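SAS-6 (PDB 4CKM) probably builds the hub of the basal-body cartwheel in Leishmania, its N-terminal domain serving self-assembly as in other SAS-6 proteins. Local coordinates at residues G62-T67 with V78-L83. Residues are numbered along the deposited sequence; the frame is centred on the assembly and turned at random.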
# COMPACT_ATOMS: atom_id res chain seq x y z
N GLY A 62 -5.91 1.28 -23.50
CA GLY A 62 -4.58 1.36 -24.08
C GLY A 62 -3.60 1.86 -23.02
O GLY A 62 -3.88 2.81 -22.28
N VAL A 63 -2.44 1.24 -22.95
CA VAL A 63 -1.43 1.73 -22.09
C VAL A 63 -0.15 1.89 -22.88
O VAL A 63 0.18 1.05 -23.73
CB VAL A 63 -1.22 0.81 -20.88
CG1 VAL A 63 -0.58 -0.50 -21.28
CG2 VAL A 63 -0.35 1.50 -19.84
N TYR A 64 0.57 2.97 -22.58
CA TYR A 64 1.69 3.41 -23.40
C TYR A 64 2.78 3.97 -22.49
O TYR A 64 2.54 4.85 -21.67
CB TYR A 64 1.17 4.47 -24.37
CG TYR A 64 2.17 5.11 -25.32
CD1 TYR A 64 2.52 4.49 -26.52
CD2 TYR A 64 2.71 6.36 -25.05
CE1 TYR A 64 3.41 5.08 -27.40
CE2 TYR A 64 3.59 6.96 -25.93
CZ TYR A 64 3.94 6.32 -27.09
OH TYR A 64 4.82 6.92 -27.94
N VAL A 65 3.98 3.42 -22.61
CA VAL A 65 5.10 3.88 -21.81
C VAL A 65 6.22 4.25 -22.77
O VAL A 65 6.62 3.43 -23.61
CB VAL A 65 5.59 2.80 -20.81
CG1 VAL A 65 6.80 3.29 -20.03
CG2 VAL A 65 4.49 2.38 -19.85
N ARG A 66 6.71 5.48 -22.64
CA ARG A 66 7.80 5.99 -23.49
C ARG A 66 8.84 6.75 -22.65
O ARG A 66 8.48 7.45 -21.70
CB ARG A 66 7.23 6.94 -24.55
CG ARG A 66 8.25 7.43 -25.57
CD ARG A 66 7.60 8.32 -26.63
NE ARG A 66 7.21 9.64 -26.11
CZ ARG A 66 6.24 10.42 -26.60
NH1 ARG A 66 5.49 10.04 -27.64
NH2 ARG A 66 5.99 11.60 -26.04
N THR A 67 10.11 6.57 -23.00
CA THR A 67 11.20 7.36 -22.44
C THR A 67 11.64 8.38 -23.47
O THR A 67 11.67 8.08 -24.66
CB THR A 67 12.44 6.52 -22.09
OG1 THR A 67 12.96 5.91 -23.28
CG2 THR A 67 12.09 5.43 -21.08
N VAL A 78 12.88 11.91 -19.32
CA VAL A 78 11.50 11.71 -18.85
C VAL A 78 10.99 10.30 -19.10
O VAL A 78 11.42 9.60 -20.02
CB VAL A 78 10.49 12.67 -19.54
CG1 VAL A 78 10.91 14.10 -19.38
CG2 VAL A 78 10.36 12.37 -21.02
N VAL A 79 10.01 9.92 -18.29
CA VAL A 79 9.25 8.72 -18.50
C VAL A 79 7.81 9.13 -18.64
O VAL A 79 7.26 9.82 -17.77
CB VAL A 79 9.38 7.77 -17.30
CG1 VAL A 79 8.44 6.60 -17.43
CG2 VAL A 79 10.82 7.28 -17.19
N LEU A 80 7.19 8.72 -19.74
CA LEU A 80 5.79 9.01 -19.99
C LEU A 80 4.99 7.70 -19.89
O LEU A 80 5.34 6.68 -20.50
CB LEU A 80 5.63 9.63 -21.37
CG LEU A 80 4.17 9.83 -21.78
CD1 LEU A 80 3.55 11.01 -21.04
CD2 LEU A 80 4.05 10.03 -23.28
N VAL A 81 3.91 7.76 -19.11
CA VAL A 81 2.95 6.67 -18.95
C VAL A 81 1.59 7.26 -19.31
O VAL A 81 1.09 8.16 -18.63
CB VAL A 81 2.90 6.16 -17.49
CG1 VAL A 81 1.82 5.09 -17.31
CG2 VAL A 81 4.23 5.58 -17.07
N ARG A 82 1.00 6.71 -20.37
CA ARG A 82 -0.26 7.17 -20.89
C ARG A 82 -1.32 6.04 -20.88
O ARG A 82 -1.05 4.89 -21.22
CB ARG A 82 -0.05 7.64 -22.31
CG ARG A 82 -1.29 8.11 -23.02
CD ARG A 82 -0.99 8.33 -24.50
NE ARG A 82 -0.26 9.57 -24.71
CZ ARG A 82 0.66 9.77 -25.64
NH1 ARG A 82 1.03 8.81 -26.48
NH2 ARG A 82 1.25 10.97 -25.71
N LEU A 83 -2.53 6.43 -20.52
CA LEU A 83 -3.65 5.55 -20.49
C LEU A 83 -4.72 6.12 -21.42
O LEU A 83 -5.07 7.30 -21.30
CB LEU A 83 -4.18 5.52 -19.07
CG LEU A 83 -4.78 4.24 -18.56
CD1 LEU A 83 -3.80 3.09 -18.71
CD2 LEU A 83 -5.19 4.45 -17.11
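V63 meets L83 across a non-hydrogen-bonded pair of an antiparallel hairpin, V63 CG2 lying 4.0 Å from L83 CD1; both branched hydrocarbons suit the buried face. Y64, on the other face, forms a hydrogen-bonded pair with R82: Y64 N donates to R82 O (2.9 Å, bent at 137°), and R82 N returns a straighter bond to Y64 O. The two side chains extend alongside each other in the same direction, ring and guanidinium planes only 13° apart and R82 NH1 3.2 Å from Y64 CE2. R82 is long enough to lie there and still reach E94, with which its NE forms a salt bridge. V65, compact and branched, fits the buried face, its CG2 4.2 Å from V81 CG2. R66 bonds both ways with the backbone of L80. Its long chain lets NH1 donate a bent hydrogen bond to Y64 OH (3.2 Å), tilted from the guanidinium plane; L80 CD2 sits over one guanidinium face, toward its rim, 3.7 Å from R66 NH2. T67 pairs with V79, its hydroxyl able to bond weakly to Q38 O. Strands 39-50 and 88-98 flank this hairpin of the SAS-6 N-terminal domain, and helix 117-130 packs on V63, V65, V79 and V81 through L126, V123, P119 and L122.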